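Local structure of caprin-1 (4WBP) at residues V44-E49 / E107-S112; S53-F58 / K100-I105; L61-R66 / E74-A79. The protein binds mRNAs to regulate their transport, translation and stability, and is essential for stress granule formation; this chain is its dimerization domain. All coordinates share one frame; numbering follows the deposited sequence.

Interaction 1 of 3, residues V44-E49 / E107-S112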
ATOM      1  N   VAL A  44     -19.569   0.084  24.182  1.00121.73           N
ATOM      2  CA  VAL A  44     -19.450  -1.211  23.507  1.00114.50           C
ATOM      3  C   VAL A  44     -18.283  -1.144  22.528  1.00107.29           C
ATOM      4  O   VAL A  44     -18.411  -0.689  21.392  1.00101.62           O
ATOM      5  CB  VAL A  44     -20.776  -1.779  22.878  1.00 92.87           C
ATOM      6  CG1 VAL A  44     -21.229  -1.013  21.620  1.00118.62           C
ATOM      7  CG2 VAL A  44     -20.611  -3.274  22.580  1.00 95.59           C
ATOM      8  N   PRO A  45     -17.107  -1.544  23.017  1.00105.30           N
ATOM      9  CA  PRO A  45     -15.832  -1.408  22.317  1.00 98.70           C
ATOM     10  C   PRO A  45     -15.911  -1.852  20.861  1.00 98.85           C
ATOM     11  O   PRO A  45     -16.594  -2.824  20.532  1.00103.40           O
ATOM     12  CB  PRO A  45     -14.921  -2.360  23.091  1.00 99.93           C
ATOM     13  CG  PRO A  45     -15.480  -2.391  24.470  1.00 99.53           C
ATOM     14  CD  PRO A  45     -16.953  -2.157  24.349  1.00105.00           C
ATOM     15  N   ILE A  46     -15.223  -1.119  19.996  1.00 86.19           N
ATOM     16  CA  ILE A  46     -15.028  -1.550  18.626  1.00 78.27           C
ATOM     17  C   ILE A  46     -13.917  -2.585  18.687  1.00 77.32           C
ATOM     18  O   ILE A  46     -13.913  -3.569  17.945  1.00 76.03           O
ATOM     19  CB  ILE A  46     -14.575  -0.378  17.739  1.00 80.81           C
ATOM     20  CG1 ILE A  46     -15.587   0.770  17.800  1.00 65.13           C
ATOM     21  CG2 ILE A  46     -14.341  -0.840  16.308  1.00 60.21           C
ATOM     22  CD1 ILE A  46     -16.993   0.365  17.426  1.00 76.24           C
ATOM     23  N   LEU A  47     -12.981  -2.346  19.600  1.00 78.18           N
ATOM     24  CA  LEU A  47     -11.810  -3.193  19.792  1.00 76.97           C
ATOM     25  C   LEU A  47     -11.576  -3.444  21.277  1.00 74.81           C
ATOM     26  O   LEU A  47     -11.980  -2.638  22.113  1.00 77.07           O
ATOM     27  CB  LEU A  47     -10.570  -2.515  19.215  1.00 77.90           C
ATOM     28  CG  LEU A  47     -10.383  -2.511  17.702  1.00 74.81           C
ATOM     29  CD1 LEU A  47      -9.059  -1.862  17.347  1.00 67.91           C
ATOM     30  CD2 LEU A  47     -10.449  -3.922  17.176  1.00 73.97           C
ATOM     31  N   SER A  48     -10.925  -4.555  21.605  1.00 69.53           N
ATOM     32  CA  SER A  48     -10.429  -4.777  22.959  1.00 90.25           C
ATOM     33  C   SER A  48      -8.906  -4.629  22.883  1.00 85.31           C
ATOM     34  O   SER A  48      -8.348  -4.694  21.791  1.00 89.61           O
ATOM     35  CB  SER A  48     -10.829  -6.174  23.455  1.00 96.60           C
ATOM     36  OG  SER A  48     -10.192  -7.191  22.697  1.00 99.83           O
ATOM     37  N   GLU A  49      -8.230  -4.447  24.018  1.00 81.98           N
ATOM     38  CA  GLU A  49      -6.773  -4.269  24.014  1.00 88.40           C
ATOM     39  C   GLU A  49      -6.050  -5.431  23.346  1.00 93.42           C
ATOM     40  O   GLU A  49      -5.011  -5.241  22.724  1.00 91.06           O
ATOM     41  CB  GLU A  49      -6.200  -4.078  25.432  1.00100.19           C
ATOM     42  CG  GLU A  49      -4.645  -3.852  25.445  1.00109.23           C
ATOM     43  CD  GLU A  49      -4.158  -2.466  25.010  1.00114.60           C
ATOM     44  OE1 GLU A  49      -3.174  -2.387  24.231  1.00114.85           O
ATOM     45  OE2 GLU A  49      -4.784  -1.473  25.410  1.00115.15           O
ATOM     46  N   GLU A 107     -12.496  -6.110   9.861  1.00 64.21           N
ATOM     47  CA  GLU A 107     -13.829  -6.019   9.283  1.00 65.31           C
ATOM     48  C   GLU A 107     -14.719  -5.187  10.192  1.00 60.72           C
ATOM     49  O   GLU A 107     -15.422  -4.284   9.737  1.00 47.12           O
ATOM     50  CB  GLU A 107     -14.423  -7.419   9.142  1.00 79.36           C
ATOM     51  CG  GLU A 107     -14.419  -7.978   7.731  1.00 88.88           C
ATOM     52  CD  GLU A 107     -14.719  -9.467   7.707  1.00105.53           C
ATOM     53  OE1 GLU A 107     -15.207  -9.993   8.730  1.00111.38           O
ATOM     54  OE2 GLU A 107     -14.455 -10.113   6.671  1.00110.55           O
ATOM     55  N   ARG A 108     -14.671  -5.493  11.484  1.00 60.32           N
ATOM     56  CA  ARG A 108     -15.452  -4.764  12.476  1.00 66.77           C
ATOM     57  C   ARG A 108     -15.007  -3.304  12.589  1.00 63.87           C
ATOM     58  O   ARG A 108     -15.835  -2.404  12.762  1.00 69.99           O
ATOM     59  CB  ARG A 108     -15.406  -5.485  13.824  1.00 71.62           C
ATOM     60  CG  ARG A 108     -16.255  -6.752  13.837  1.00 74.95           C
ATOM     61  CD  ARG A 108     -16.533  -7.265  15.240  1.00 75.46           C
ATOM     62  NE  ARG A 108     -15.375  -7.946  15.810  1.00 81.33           N
ATOM     63  CZ  ARG A 108     -14.459  -7.364  16.576  1.00 91.26           C
ATOM     64  NH1 ARG A 108     -14.562  -6.077  16.876  1.00 93.03           N
ATOM     65  NH2 ARG A 108     -13.441  -8.072  17.044  1.00 96.11           N
ATOM     66  N   VAL A 109     -13.701  -3.075  12.478  1.00 54.77           N
ATOM     67  CA  VAL A 109     -13.170  -1.714  12.506  1.00 53.28           C
ATOM     68  C   VAL A 109     -13.683  -0.900  11.315  1.00 46.62           C
ATOM     69  O   VAL A 109     -14.086   0.254  11.465  1.00 47.33           O
ATOM     70  CB  VAL A 109     -11.627  -1.706  12.515  1.00 53.44           C
ATOM     71  CG1 VAL A 109     -11.094  -0.284  12.392  1.00 44.30           C
ATOM     72  CG2 VAL A 109     -11.101  -2.376  13.777  1.00 46.90           C
ATOM     73  N   PHE A 110     -13.669  -1.517  10.137  1.00 44.92           N
ATOM     74  CA  PHE A 110     -14.182  -0.894   8.921  1.00 43.67           C
ATOM     75  C   PHE A 110     -15.662  -0.588   9.076  1.00 49.89           C
ATOM     76  O   PHE A 110     -16.134   0.482   8.690  1.00 58.76           O
ATOM     77  CB  PHE A 110     -13.999  -1.826   7.720  1.00 42.30           C
ATOM     78  CG  PHE A 110     -12.611  -1.823   7.146  1.00 58.71           C
ATOM     79  CD1 PHE A 110     -11.696  -0.849   7.505  1.00 55.16           C
ATOM     80  CD2 PHE A 110     -12.226  -2.797   6.239  1.00 53.22           C
ATOM     81  CE1 PHE A 110     -10.421  -0.850   6.972  1.00 47.67           C
ATOM     82  CE2 PHE A 110     -10.954  -2.803   5.703  1.00 42.96           C
ATOM     83  CZ  PHE A 110     -10.050  -1.828   6.070  1.00 47.55           C
ATOM     84  N   GLN A 111     -16.388  -1.540   9.651  1.00 44.17           N
ATOM     85  CA  GLN A 111     -17.838  -1.459   9.725  1.00 49.40           C
ATOM     86  C   GLN A 111     -18.294  -0.528  10.843  1.00 52.11           C
ATOM     87  O   GLN A 111     -19.468  -0.165  10.917  1.00 54.34           O
ATOM     88  CB  GLN A 111     -18.422  -2.859   9.923  1.00 56.80           C
ATOM     89  CG  GLN A 111     -18.372  -3.719   8.668  1.00 65.46           C
ATOM     90  CD  GLN A 111     -18.736  -5.167   8.933  1.00 78.87           C
ATOM     91  OE1 GLN A 111     -19.275  -5.502   9.988  1.00 88.71           O
ATOM     92  NE2 GLN A 111     -18.436  -6.037   7.975  1.00 76.02           N
ATOM     93  N   SER A 112     -17.360  -0.137  11.705  1.00 60.95           N
ATOM     94  CA  SER A 112     -17.654   0.840  12.749  1.00 62.86           C
ATOM     95  C   SER A 112     -17.867   2.230  12.154  1.00 62.83           C
ATOM     96  O   SER A 112     -18.561   3.064  12.738  1.00 64.11           O
ATOM     97  CB  SER A 112     -16.520   0.890  13.772  1.00 57.25           C
ATOM     98  OG  SER A 112     -15.418   1.626  13.272  1.00 54.04           O
TER
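I46 lies against the C-terminal part of helix 99-112, with S112 and V109 beneath its side chain. From CB the residue splits into two branches. With CG1 beside the backbone N (chi1 -57°), CG2 stands anti to that N and faces the helix. I46 CG2 rests 3.8 Å from S112 CB and 4.1 Å from V109 CA. The other branch runs through CG1 to CD1, and CD1 comes to 3.7 Å from S112 CB. Both branches rest on the same serine carbon, from one side. The hydroxyl of S112 is turned back to its own helix, where OG donates to V109 O at 2.6 Å. Its methylene is what I46 meets.

L47 follows on the buried side. Its CD2 methyl meets V109 CG2 at 3.8 Å, and the two side chains cross obliquely. V109 CG2 thus serves both loop residues, although I46 CG2 is further off at 4.4 Å.

The polar part is the I46 carbonyl. R108 NH1 approaches I46 O at 2.8 Å, but the N-H angle of 123° makes this bond weak. The stronger partner of R108 is E51, which forms a salt bridge with NH2.

The loop between helices 31-38 and 49-62 crosses the C-terminal part of helix 99-112, touching it through I46 and L47. L47 also packs on L52 and L55 of helix 49-62, while V109 touches V24 of helix 3-27.

Interaction 2 of 3, residues S53-F58 / K100-I105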
ATOM      1  N   SER A  53      -3.847  -4.876  20.153  1.00 70.59           N
ATOM      2  CA  SER A  53      -2.481  -5.380  20.273  1.00 70.42           C
ATOM      3  C   SER A  53      -2.115  -6.247  19.074  1.00 64.69           C
ATOM      4  O   SER A  53      -1.021  -6.123  18.527  1.00 63.70           O
ATOM      5  CB  SER A  53      -2.309  -6.208  21.553  1.00 80.14           C
ATOM      6  OG  SER A  53      -2.691  -5.482  22.708  1.00 82.10           O
ATOM      7  N   LEU A  54      -3.022  -7.146  18.693  1.00 58.95           N
ATOM      8  CA  LEU A  54      -2.813  -8.011  17.539  1.00 67.96           C
ATOM      9  C   LEU A  54      -2.610  -7.192  16.269  1.00 68.72           C
ATOM     10  O   LEU A  54      -1.801  -7.550  15.413  1.00 73.91           O
ATOM     11  CB  LEU A  54      -3.977  -8.989  17.373  1.00 68.87           C
ATOM     12  CG  LEU A  54      -4.061 -10.091  18.431  1.00 69.37           C
ATOM     13  CD1 LEU A  54      -5.247 -11.010  18.177  1.00 69.92           C
ATOM     14  CD2 LEU A  54      -2.767 -10.887  18.484  1.00 73.34           C
ATOM     15  N   LEU A  55      -3.349  -6.093  16.153  1.00 71.44           N
ATOM     16  CA  LEU A  55      -3.197  -5.198  15.011  1.00 61.79           C
ATOM     17  C   LEU A  55      -1.860  -4.464  15.060  1.00 60.98           C
ATOM     18  O   LEU A  55      -1.222  -4.252  14.023  1.00 54.16           O
ATOM     19  CB  LEU A  55      -4.353  -4.198  14.939  1.00 58.07           C
ATOM     20  CG  LEU A  55      -5.738  -4.781  14.653  1.00 63.56           C
ATOM     21  CD1 LEU A  55      -6.788  -3.681  14.592  1.00 60.00           C
ATOM     22  CD2 LEU A  55      -5.719  -5.570  13.354  1.00 55.53           C
ATOM     23  N   ASP A  56      -1.438  -4.086  16.266  1.00 54.67           N
ATOM     24  CA  ASP A  56      -0.136  -3.458  16.457  1.00 55.53           C
ATOM     25  C   ASP A  56       0.958  -4.405  15.977  1.00 60.59           C
ATOM     26  O   ASP A  56       1.926  -3.989  15.339  1.00 54.76           O
ATOM     27  CB  ASP A  56       0.089  -3.139  17.936  1.00 56.51           C
ATOM     28  CG  ASP A  56      -0.872  -2.092  18.467  1.00 60.84           C
ATOM     29  OD1 ASP A  56      -1.276  -1.201  17.692  1.00 62.80           O
ATOM     30  OD2 ASP A  56      -1.229  -2.164  19.662  1.00 69.34           O
ATOM     31  N   GLU A  57       0.787  -5.685  16.295  1.00 81.04           N
ATOM     32  CA  GLU A  57       1.756  -6.722  15.956  1.00 78.57           C
ATOM     33  C   GLU A  57       1.785  -7.065  14.466  1.00 78.58           C
ATOM     34  O   GLU A  57       2.852  -7.282  13.888  1.00 87.41           O
ATOM     35  CB  GLU A  57       1.451  -7.986  16.761  1.00 79.72           C
ATOM     36  CG  GLU A  57       2.678  -8.769  17.178  1.00 87.01           C
ATOM     37  CD  GLU A  57       3.476  -8.059  18.254  1.00 86.43           C
ATOM     38  OE1 GLU A  57       2.862  -7.360  19.089  1.00 87.23           O
ATOM     39  OE2 GLU A  57       4.717  -8.196  18.262  1.00 83.87           O
ATOM     40  N   PHE A  58       0.605  -7.099  13.852  1.00 61.04           N
ATOM     41  CA  PHE A  58       0.460  -7.392  12.427  1.00 58.92           C
ATOM     42  C   PHE A  58       0.997  -6.251  11.575  1.00 54.56           C
ATOM     43  O   PHE A  58       1.584  -6.471  10.501  1.00 47.58           O
ATOM     44  CB  PHE A  58      -1.018  -7.643  12.105  1.00 56.65           C
ATOM     45  CG  PHE A  58      -1.286  -7.979  10.666  1.00 48.60           C
ATOM     46  CD1 PHE A  58      -1.166  -9.280  10.211  1.00 49.93           C
ATOM     47  CD2 PHE A  58      -1.683  -6.996   9.773  1.00 58.27           C
ATOM     48  CE1 PHE A  58      -1.423  -9.596   8.889  1.00 49.19           C
ATOM     49  CE2 PHE A  58      -1.944  -7.304   8.451  1.00 55.64           C
ATOM     50  CZ  PHE A  58      -1.814  -8.607   8.007  1.00 55.27           C
ATOM     51  N   LYS A 100      -7.889 -15.244   9.690  1.00 72.14           N
ATOM     52  CA  LYS A 100      -9.342 -15.223   9.709  1.00 76.49           C
ATOM     53  C   LYS A 100      -9.823 -14.277  10.806  1.00 75.44           C
ATOM     54  O   LYS A 100     -10.678 -13.406  10.573  1.00 76.50           O
ATOM     55  CB  LYS A 100      -9.847 -16.639   9.976  1.00 79.76           C
ATOM     56  CG  LYS A 100     -11.349 -16.816   9.920  1.00 81.94           C
ATOM     57  CD  LYS A 100     -11.707 -18.277  10.123  1.00 85.23           C
ATOM     58  CE  LYS A 100     -13.131 -18.582   9.702  1.00 87.79           C
ATOM     59  NZ  LYS A 100     -13.402 -20.044   9.747  1.00 68.58           N
ATOM     60  N   VAL A 101      -9.253 -14.440  11.999  1.00 73.15           N
ATOM     61  CA  VAL A 101      -9.592 -13.601  13.148  1.00 73.09           C
ATOM     62  C   VAL A 101      -9.233 -12.144  12.891  1.00 71.54           C
ATOM     63  O   VAL A 101     -10.049 -11.254  13.126  1.00 84.38           O
ATOM     64  CB  VAL A 101      -8.889 -14.082  14.439  1.00 75.57           C
ATOM     65  CG1 VAL A 101      -9.192 -13.144  15.597  1.00 74.76           C
ATOM     66  CG2 VAL A 101      -9.317 -15.492  14.781  1.00 74.32           C
ATOM     67  N   LEU A 102      -8.013 -11.912  12.416  1.00 59.79           N
ATOM     68  CA  LEU A 102      -7.565 -10.565  12.080  1.00 64.05           C
ATOM     69  C   LEU A 102      -8.482  -9.919  11.052  1.00 66.83           C
ATOM     70  O   LEU A 102      -8.800  -8.732  11.146  1.00 74.05           O
ATOM     71  CB  LEU A 102      -6.135 -10.587  11.546  1.00 64.40           C
ATOM     72  CG  LEU A 102      -5.026 -10.953  12.531  1.00 67.23           C
ATOM     73  CD1 LEU A 102      -3.716 -11.149  11.793  1.00 71.60           C
ATOM     74  CD2 LEU A 102      -4.884  -9.887  13.606  1.00 67.90           C
ATOM     75  N   LYS A 103      -8.896 -10.708  10.065  1.00 61.85           N
ATOM     76  CA  LYS A 103      -9.797 -10.221   9.034  1.00 58.36           C
ATOM     77  C   LYS A 103     -11.134  -9.821   9.640  1.00 59.82           C
ATOM     78  O   LYS A 103     -11.705  -8.812   9.247  1.00 63.81           O
ATOM     79  CB  LYS A 103     -10.008 -11.267   7.936  1.00 57.83           C
ATOM     80  CG  LYS A 103     -10.860 -10.770   6.778  1.00 41.30           C
ATOM     81  CD  LYS A 103     -11.119 -11.862   5.758  1.00 51.51           C
ATOM     82  CE  LYS A 103     -12.018 -11.366   4.640  1.00 41.77           C
ATOM     83  NZ  LYS A 103     -11.368 -10.272   3.874  1.00 79.87           N
ATOM     84  N   GLU A 104     -11.624 -10.603  10.598  1.00 75.02           N
ATOM     85  CA  GLU A 104     -12.865 -10.253  11.288  1.00 78.26           C
ATOM     86  C   GLU A 104     -12.726  -8.973  12.118  1.00 72.68           C
ATOM     87  O   GLU A 104     -13.635  -8.137  12.142  1.00 71.07           O
ATOM     88  CB  GLU A 104     -13.342 -11.419  12.160  1.00 90.11           C
ATOM     89  CG  GLU A 104     -13.764 -12.653  11.361  1.00100.64           C
ATOM     90  CD  GLU A 104     -13.875 -13.898  12.221  1.00104.47           C
ATOM     91  OE1 GLU A 104     -13.444 -13.853  13.394  1.00109.48           O
ATOM     92  OE2 GLU A 104     -14.374 -14.928  11.717  1.00 97.82           O
ATOM     93  N   ILE A 105     -11.585  -8.824  12.784  1.00 60.79           N
ATOM     94  CA  ILE A 105     -11.302  -7.637  13.586  1.00 48.49           C
ATOM     95  C   ILE A 105     -11.270  -6.368  12.733  1.00 48.33           C
ATOM     96  O   ILE A 105     -11.963  -5.385  13.021  1.00 62.35           O
ATOM     97  CB  ILE A 105      -9.954  -7.788  14.318  1.00 53.54           C
ATOM     98  CG1 ILE A 105     -10.041  -8.894  15.372  1.00 58.53           C
ATOM     99  CG2 ILE A 105      -9.543  -6.488  14.965  1.00 60.37           C
ATOM    100  CD1 ILE A 105      -8.699  -9.301  15.943  1.00 52.51           C
TER
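L102 of helix 99-112 reaches into the side of helix 49-62, between L54 and F58. The contact between the segments is apolar packing, and it is of two kinds: aliphatic against aromatic, and aliphatic against aliphatic.

The aromatic contact joins L102 and F58. One methyl of the leucine, CD1, lies 3.5 Å from F58 CD1. L102 CD1 is 4.0 Å from F58 CE1, so it meets the CD1-CE1 bond obliquely. The ring is brought there by a first torsion that sets CG anti to the backbone N (chi1 -179°).

The aliphatic contacts use the other methyl of L102. L102 CD2 touches L54 CB at 4.0 Å. It is more loosely packed on L55 CD2, at 4.4 Å. One turn further along helix 99-112, I105 takes over. Its CG2 methyl meets L55 CD1 at 4.0 Å, and the two side chains lie alongside, pointing opposite ways. The CD1 methyl of I105 reaches towards L54 CD1, at 4.5 Å. L54 and L55 are thus each shared by L102 and I105.

The two helical segments cross at -111°, with their axes 10.9 Å apart at the closest approach. The crossing is steep, and the contact is confined to a few residues on each helix. This is buried helix-helix packing in the core of the Caprin-1 dimerization domain, and no other chain of the assembly touches it. Helix 77-88 closes one side through L86, which touches both F58 and L102. C95, in the turn between strands 93-94 and 97-98, packs on L54 and F58.

Interaction 3 of 3, residues L61-R66 / E74-A79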
ATOM      1  N   LEU A  61       4.448  -6.580  10.694  1.00 60.60           N
ATOM      2  CA  LEU A  61       4.680  -7.608   9.693  1.00 53.17           C
ATOM      3  C   LEU A  61       4.428  -7.068   8.296  1.00 43.90           C
ATOM      4  O   LEU A  61       5.176  -7.375   7.369  1.00 43.02           O
ATOM      5  CB  LEU A  61       3.778  -8.816   9.946  1.00 57.54           C
ATOM      6  CG  LEU A  61       3.930  -9.518  11.295  1.00 56.98           C
ATOM      7  CD1 LEU A  61       2.941 -10.668  11.401  1.00 43.55           C
ATOM      8  CD2 LEU A  61       5.354 -10.011  11.483  1.00 43.26           C
ATOM      9  N   VAL A  62       3.388  -6.252   8.139  1.00 42.38           N
ATOM     10  CA  VAL A  62       3.054  -5.770   6.796  1.00 46.66           C
ATOM     11  C   VAL A  62       3.732  -4.447   6.440  1.00 44.63           C
ATOM     12  O   VAL A  62       3.749  -4.045   5.275  1.00 38.35           O
ATOM     13  CB  VAL A  62       1.530  -5.677   6.557  1.00 38.03           C
ATOM     14  CG1 VAL A  62       0.925  -7.065   6.517  1.00 37.58           C
ATOM     15  CG2 VAL A  62       0.863  -4.813   7.618  1.00 39.25           C
ATOM     16  N   ASP A  63       4.284  -3.778   7.448  1.00 34.77           N
ATOM     17  CA  ASP A  63       5.103  -2.588   7.229  1.00 40.11           C
ATOM     18  C   ASP A  63       6.438  -2.738   7.945  1.00 48.47           C
ATOM     19  O   ASP A  63       6.716  -2.016   8.904  1.00 54.55           O
ATOM     20  CB  ASP A  63       4.380  -1.324   7.700  1.00 44.21           C
ATOM     21  CG  ASP A  63       5.022  -0.054   7.169  1.00 50.72           C
ATOM     22  OD1 ASP A  63       5.901  -0.150   6.285  1.00 55.93           O
ATOM     23  OD2 ASP A  63       4.636   1.042   7.626  1.00 52.73           O
ATOM     24  N   PRO A  64       7.274  -3.678   7.479  1.00 48.63           N
ATOM     25  CA  PRO A  64       8.503  -4.010   8.207  1.00 46.02           C
ATOM     26  C   PRO A  64       9.555  -2.908   8.111  1.00 43.35           C
ATOM     27  O   PRO A  64       9.605  -2.186   7.114  1.00 41.90           O
ATOM     28  CB  PRO A  64       8.998  -5.263   7.485  1.00 43.94           C
ATOM     29  CG  PRO A  64       8.486  -5.110   6.091  1.00 47.82           C
ATOM     30  CD  PRO A  64       7.145  -4.453   6.230  1.00 37.48           C
ATOM     31  N   GLU A  65      10.384  -2.791   9.144  1.00 52.35           N
ATOM     32  CA  GLU A  65      11.496  -1.854   9.127  1.00 54.03           C
ATOM     33  C   GLU A  65      12.469  -2.272   8.035  1.00 58.28           C
ATOM     34  O   GLU A  65      12.725  -3.459   7.847  1.00 46.82           O
ATOM     35  CB  GLU A  65      12.213  -1.870  10.475  1.00 51.30           C
ATOM     36  CG  GLU A  65      11.343  -1.433  11.647  1.00 65.87           C
ATOM     37  CD  GLU A  65      12.017  -1.649  12.993  1.00 82.78           C
ATOM     38  OE1 GLU A  65      13.109  -2.254  13.030  1.00 80.89           O
ATOM     39  OE2 GLU A  65      11.444  -1.212  14.014  1.00 87.71           O
ATOM     40  N   ARG A  66      13.013  -1.294   7.317  1.00 44.42           N
ATOM     41  CA  ARG A  66      13.954  -1.576   6.238  1.00 48.74           C
ATOM     42  C   ARG A  66      15.221  -2.285   6.721  1.00 53.43           C
ATOM     43  O   ARG A  66      15.970  -1.749   7.537  1.00 56.05           O
ATOM     44  CB  ARG A  66      14.322  -0.280   5.511  1.00 43.56           C
ATOM     45  CG  ARG A  66      15.229  -0.470   4.307  1.00 43.74           C
ATOM     46  CD  ARG A  66      14.477  -1.078   3.133  1.00 44.78           C
ATOM     47  NE  ARG A  66      15.332  -1.216   1.958  1.00 41.96           N
ATOM     48  CZ  ARG A  66      15.965  -2.335   1.621  1.00 46.88           C
ATOM     49  NH1 ARG A  66      15.835  -3.424   2.368  1.00 44.52           N
ATOM     50  NH2 ARG A  66      16.725  -2.368   0.537  1.00 43.34           N
ATOM     51  N   GLU A  74      13.160  -7.717  -2.189  1.00 39.86           N
ATOM     52  CA  GLU A  74      13.078  -8.841  -1.259  1.00 44.12           C
ATOM     53  C   GLU A  74      12.366  -8.429   0.026  1.00 47.21           C
ATOM     54  O   GLU A  74      11.811  -9.266   0.737  1.00 51.81           O
ATOM     55  CB  GLU A  74      14.471  -9.380  -0.916  1.00 50.39           C
ATOM     56  CG  GLU A  74      15.254  -9.957  -2.085  1.00 57.80           C
ATOM     57  CD  GLU A  74      16.652 -10.404  -1.679  1.00 63.93           C
ATOM     58  OE1 GLU A  74      17.317  -9.665  -0.922  1.00 56.49           O
ATOM     59  OE2 GLU A  74      17.085 -11.492  -2.115  1.00 63.45           O
ATOM     60  N   GLN A  75      12.401  -7.131   0.317  1.00 40.59           N
ATOM     61  CA  GLN A  75      11.909  -6.582   1.578  1.00 40.71           C
ATOM     62  C   GLN A  75      10.435  -6.876   1.865  1.00 61.61           C
ATOM     63  O   GLN A  75      10.059  -7.134   3.010  1.00 40.17           O
ATOM     64  CB  GLN A  75      12.136  -5.067   1.609  1.00 39.80           C
ATOM     65  CG  GLN A  75      11.755  -4.393   2.922  1.00 40.08           C
ATOM     66  CD  GLN A  75      12.642  -4.812   4.079  1.00 50.32           C
ATOM     67  OE1 GLN A  75      13.816  -4.446   4.138  1.00 49.32           O
ATOM     68  NE2 GLN A  75      12.085  -5.587   5.004  1.00 49.78           N
ATOM     69  N   TYR A  76       9.604  -6.842   0.828  1.00 37.07           N
ATOM     70  CA  TYR A  76       8.157  -6.899   1.019  1.00 38.68           C
ATOM     71  C   TYR A  76       7.470  -8.179   0.541  1.00 35.36           C
ATOM     72  O   TYR A  76       6.249  -8.205   0.398  1.00 33.50           O
ATOM     73  CB  TYR A  76       7.496  -5.668   0.386  1.00 32.87           C
ATOM     74  CG  TYR A  76       7.869  -4.380   1.082  1.00 35.25           C
ATOM     75  CD1 TYR A  76       7.271  -4.021   2.284  1.00 36.87           C
ATOM     76  CD2 TYR A  76       8.833  -3.532   0.553  1.00 34.35           C
ATOM     77  CE1 TYR A  76       7.614  -2.850   2.932  1.00 33.33           C
ATOM     78  CE2 TYR A  76       9.183  -2.356   1.196  1.00 36.32           C
ATOM     79  CZ  TYR A  76       8.571  -2.021   2.386  1.00 37.39           C
ATOM     80  OH  TYR A  76       8.913  -0.856   3.036  1.00 35.02           O
ATOM     81  N   GLU A  77       8.245  -9.231   0.293  1.00 47.17           N
ATOM     82  CA  GLU A  77       7.681 -10.526  -0.091  1.00 52.92           C
ATOM     83  C   GLU A  77       6.722 -11.040   0.982  1.00 51.33           C
ATOM     84  O   GLU A  77       5.537 -11.287   0.728  1.00 54.45           O
ATOM     85  CB  GLU A  77       8.804 -11.540  -0.327  1.00 59.55           C
ATOM     86  CG  GLU A  77       8.322 -12.938  -0.667  1.00 80.28           C
ATOM     87  CD  GLU A  77       8.051 -13.116  -2.148  1.00 91.74           C
ATOM     88  OE1 GLU A  77       8.503 -12.267  -2.945  1.00 98.96           O
ATOM     89  OE2 GLU A  77       7.384 -14.107  -2.516  1.00 87.16           O
ATOM     90  N   HIS A  78       7.257 -11.165   2.190  1.00 48.02           N
ATOM     91  CA  HIS A  78       6.515 -11.634   3.347  1.00 44.16           C
ATOM     92  C   HIS A  78       5.361 -10.702   3.694  1.00 42.15           C
ATOM     93  O   HIS A  78       4.282 -11.157   4.061  1.00 39.71           O
ATOM     94  CB  HIS A  78       7.476 -11.769   4.527  1.00 44.73           C
ATOM     95  CG  HIS A  78       8.400 -12.939   4.419  1.00 59.91           C
ATOM     96  ND1 HIS A  78       9.662 -12.956   4.977  1.00 63.59           N
ATOM     97  CD2 HIS A  78       8.217 -14.167   3.876  1.00 65.13           C
ATOM     98  CE1 HIS A  78      10.227 -14.126   4.749  1.00 62.90           C
ATOM     99  NE2 HIS A  78       9.371 -14.881   4.085  1.00 64.01           N
ATOM    100  N   ALA A  79       5.587  -9.400   3.559  1.00 37.01           N
ATOM    101  CA  ALA A  79       4.530  -8.422   3.774  1.00 34.97           C
ATOM    102  C   ALA A  79       3.380  -8.649   2.796  1.00 34.33           C
ATOM    103  O   ALA A  79       2.214  -8.702   3.193  1.00 42.62           O
ATOM    104  CB  ALA A  79       5.077  -7.010   3.638  1.00 34.19           C
TER
HETATM  105  O   HOH W   1      11.035  -1.497   4.801  1.00 40.36           O
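P64, R66, Q75 and Y76 form a mixed apolar and polar contact where the chain leaves helix 49-62, passes through a loop and the short, weakly bonded helix 72-75 and returns into helix 77-88. In the apolar half P64 CD packs obliquely on the Y76 ring, 3.7 Å from Y76 CE1, and lies 4.2 Å from A79 CB. The A79 methyl also packs closely on a backbone carbonyl, with CB 3.6 Å from V62 O. Y76 OH is 2.8 Å from a water, which donates to P64 O. The proline is therefore tied to Y76 by packing and by this water.

The polar half is built on the Q75 amide. The Q75 side chain leaves with CG anti to the backbone N (chi1 -176°) and bends at chi2. The bend lays the amide beside the 64-66 backbone. R66 NH1 donates to a lone pair of Q75 OE1 at 2.9 Å, in the carbonyl plane. The guanidinium and amide planes are 73° apart. The stronger partner of OE1 is D67 N, and R66 NH1 also binds L70 O. Q75 NE2 lies 3.8 Å from P64 CG. A leucine in place of Q75 would probably leave the D67 amide without this acceptor and R66 less firmly set, its NH1 keeping L70 O.

R66 NH2 also bonds F115 O of the second subunit, and Y76 and R66 pack on Y23 of that chain. The arrangement is a connection between helices 49-62 and 77-88 that borders the subunit interface, as fits a dimerization domain.

Along the chain the three contacts are nested. Interaction 3 closes the shortest loop, inside that of interaction 2, which lies inside that of interaction 1. Interactions 1 and 2 share helix 99-112, and their centres are about 11 Å apart. They touch directly, with L47 CD2 3.5 Å from I105 CG2, so they form one continuous apolar cluster. Interactions 2 and 3 share helix 49-62, with centres about 17 Å apart. Interactions 1 and 3 lie on opposite sides of the chain's centre, about 26 Å apart between centres. Helix 49-62 thus runs from the buried core to a region that meets the second subunit.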